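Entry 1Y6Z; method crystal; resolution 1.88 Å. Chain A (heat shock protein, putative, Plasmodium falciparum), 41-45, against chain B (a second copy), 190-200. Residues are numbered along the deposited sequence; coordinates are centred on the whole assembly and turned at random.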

# COMPACT_ATOMS: atom_id res chain seq x y z
N VAL A 41 19.09 4.56 0.86
CA VAL A 41 19.04 4.21 -0.54
C VAL A 41 20.27 4.64 -1.33
O VAL A 41 20.94 5.61 -0.98
CB VAL A 41 17.64 4.60 -1.20
CG1 VAL A 41 16.49 4.00 -0.39
CG2 VAL A 41 17.43 6.07 -1.32
N GLU A 42 20.75 3.78 -2.22
CA GLU A 42 21.00 2.43 -1.84
C GLU A 42 22.30 2.13 -2.60
O GLU A 42 23.26 1.66 -2.00
CB GLU A 42 19.81 1.44 -2.11
CG GLU A 42 18.57 1.99 -2.89
CD GLU A 42 17.24 1.30 -2.49
OE1 GLU A 42 16.88 1.29 -1.28
OE2 GLU A 42 16.54 0.77 -3.37
N GLY A 43 22.37 2.52 -3.88
CA GLY A 43 23.48 2.12 -4.73
C GLY A 43 24.25 3.20 -5.46
O GLY A 43 25.21 3.76 -4.93
N GLN A 44 23.83 3.49 -6.69
CA GLN A 44 24.46 4.54 -7.50
C GLN A 44 24.12 5.93 -6.99
O GLN A 44 25.01 6.73 -6.69
CB GLN A 44 24.08 4.38 -8.98
CG GLN A 44 24.50 5.53 -9.90
CD GLN A 44 23.51 6.67 -9.90
OE1 GLN A 44 23.78 7.74 -9.34
NE2 GLN A 44 22.34 6.44 -10.50
N ILE A 45 22.83 6.26 -6.93
CA ILE A 45 22.39 7.46 -6.22
C ILE A 45 22.26 7.05 -4.75
O ILE A 45 21.72 5.99 -4.44
CB ILE A 45 21.10 8.11 -6.85
CG1 ILE A 45 20.34 8.96 -5.83
CG2 ILE A 45 20.17 7.06 -7.50
CD1 ILE A 45 20.92 10.36 -5.62
N LEU B 190 12.70 -6.46 -7.90
CA LEU B 190 12.81 -5.43 -8.92
C LEU B 190 13.35 -4.08 -8.36
O LEU B 190 14.18 -3.40 -9.00
CB LEU B 190 11.51 -5.27 -9.71
CG LEU B 190 10.96 -6.53 -10.46
CD1 LEU B 190 9.60 -6.22 -11.20
CD2 LEU B 190 11.99 -7.09 -11.45
N ASP B 191 12.89 -3.70 -7.19
CA ASP B 191 13.28 -2.38 -6.65
C ASP B 191 14.79 -2.35 -6.36
O ASP B 191 15.43 -1.31 -6.52
CB ASP B 191 12.49 -2.06 -5.39
CG ASP B 191 11.00 -1.85 -5.66
OD1 ASP B 191 10.24 -2.07 -4.71
OD2 ASP B 191 10.55 -1.44 -6.77
N SER B 192 15.35 -3.48 -5.96
CA SER B 192 16.76 -3.58 -5.70
C SER B 192 17.54 -3.51 -7.02
O SER B 192 18.59 -2.87 -7.06
CB SER B 192 17.14 -4.84 -4.94
OG SER B 192 16.54 -4.88 -3.66
N TYR B 193 17.01 -4.14 -8.06
CA TYR B 193 17.56 -3.97 -9.40
C TYR B 193 17.57 -2.50 -9.78
O TYR B 193 18.59 -2.01 -10.25
CB TYR B 193 16.81 -4.80 -10.46
CG TYR B 193 17.36 -4.71 -11.88
CD1 TYR B 193 17.98 -5.81 -12.48
CD2 TYR B 193 17.22 -3.55 -12.64
CE1 TYR B 193 18.43 -5.74 -13.80
CE2 TYR B 193 17.72 -3.47 -13.93
CZ TYR B 193 18.32 -4.55 -14.50
OH TYR B 193 18.78 -4.42 -15.81
N ILE B 194 16.43 -1.83 -9.64
CA ILE B 194 16.31 -0.42 -9.97
C ILE B 194 17.37 0.42 -9.23
O ILE B 194 18.02 1.26 -9.84
CB ILE B 194 14.89 0.14 -9.67
CG1 ILE B 194 13.89 -0.40 -10.71
CG2 ILE B 194 14.91 1.70 -9.66
CD1 ILE B 194 12.42 -0.17 -10.39
N GLU B 195 17.53 0.15 -7.92
CA GLU B 195 18.53 0.73 -7.02
C GLU B 195 19.95 0.63 -7.57
O GLU B 195 20.77 1.55 -7.43
CB GLU B 195 18.41 0.04 -5.64
CG GLU B 195 19.71 -0.34 -4.90
CD GLU B 195 19.54 -1.37 -3.73
OE1 GLU B 195 20.46 -2.19 -3.53
OE2 GLU B 195 18.53 -1.36 -2.99
N ASN B 196 20.23 -0.50 -8.20
CA ASN B 196 21.56 -0.84 -8.68
C ASN B 196 21.83 -0.43 -10.12
O ASN B 196 22.87 -0.75 -10.64
CB ASN B 196 21.82 -2.33 -8.48
CG ASN B 196 22.20 -2.67 -7.06
OD1 ASN B 196 23.11 -2.05 -6.50
ND2 ASN B 196 21.49 -3.64 -6.46
N MET B 197 20.92 0.29 -10.75
CA MET B 197 21.04 0.66 -12.17
C MET B 197 22.20 1.64 -12.38
O MET B 197 22.43 2.53 -11.58
CB MET B 197 19.75 1.27 -12.74
CG MET B 197 18.53 0.29 -12.91
SD MET B 197 17.03 1.02 -13.57
CE MET B 197 17.38 1.19 -15.29
N LYS B 198 22.94 1.45 -13.46
CA LYS B 198 24.00 2.40 -13.80
C LYS B 198 23.44 3.77 -14.20
O LYS B 198 22.22 3.97 -14.39
CB LYS B 198 24.89 1.80 -14.89
CG LYS B 198 25.58 0.51 -14.52
CD LYS B 198 26.51 0.68 -13.32
CE LYS B 198 27.65 -0.35 -13.33
NZ LYS B 198 27.23 -1.70 -12.85
N GLU B 199 24.36 4.73 -14.34
CA GLU B 199 24.02 6.14 -14.43
C GLU B 199 23.06 6.49 -15.55
O GLU B 199 22.04 7.18 -15.30
CB GLU B 199 25.31 6.98 -14.55
CG GLU B 199 26.19 6.79 -13.33
CD GLU B 199 26.56 8.11 -12.66
OE1 GLU B 199 27.25 8.93 -13.32
OE2 GLU B 199 26.18 8.30 -11.47
N ASP B 200 23.40 6.03 -16.76
CA ASP B 200 22.63 6.26 -17.98
C ASP B 200 21.83 5.02 -18.39
O ASP B 200 21.33 4.96 -19.53
CB ASP B 200 23.58 6.65 -19.12
CG ASP B 200 24.58 7.75 -18.72
OD1 ASP B 200 24.23 8.62 -17.89
OD2 ASP B 200 25.73 7.71 -19.22

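What holds these two stretches together, if no hydrogen bond crosses between them? The contact is one of close packing, in which a short turn of chain A lies against the last turn of a helix in chain B and the loop that follows. G43(A) and N196(B) have the nearest CA atoms, 5.3 Å apart, and together the stretches bury 338 Å². The turn in chain A is drawn together by its own backbone bond, from E42(A) N to I45(A) O at 3.3 Å, while the helix keeps its regular bonds through E195(B) N to D191(B) O, 2.9 Å, and adds a weak one from N196(B) N to S192(B) O, 3.1 Å.

How do two glutamates come to face each other? Both E42(A) and E195(B) have CA-to-CB bonds directed toward the opposing stretch, and their carboxylates meet with E42(A) OE2 just 2.9 Å from E195(B) OE2. Two acceptors of like charge at this distance should repel if both are ionised; a proton shared between them would ease the strain, but the coordinates do not settle its presence. Neither chi1 sits in a standard well: it is 7° in E42(A), almost eclipsed, and 137° in E195(B). Beyond that first bond both chains are extended, with chi2 in t at -150° and -164°, so each carboxylate is carried well out from its backbone. E42(A) OE2 also lies 3.9 Å from D191(B) O, one turn back along the helix.

Why does the backbone come so close at G43(A)? Its CA lies 3.9 Å from E195(B) O, and glycine leaves that approach unobstructed. A CB in ideal position would stand 2.8 Å from E195(B) O, a clash, and a tight 3.3 Å from N196(B) OD1. The next residue follows the same surface, with Q44(A) N 3.7 Å from E195(B) O.

What does Q44(A) do with its long side chain? It points its CA-to-CB bond toward chain B and places CB 3.6 Å from M197(B) O, so aliphatic carbon packs on a backbone carbonyl. With chi1 in t (171°) and chi2 in m (-84°), the chain bends after CG, and its amide oxygen OE1 comes to 3.3 Å from E199(B) OE2. That pair, too, consists of two acceptors and makes no hydrogen bond. E199(B) starts sideways, but its end comes nearer, with chi1 in m and chi2 off-well at -126°. M197(B) does the reverse: its side chain leads away, leaving the backbone carbonyl to meet Q44(A).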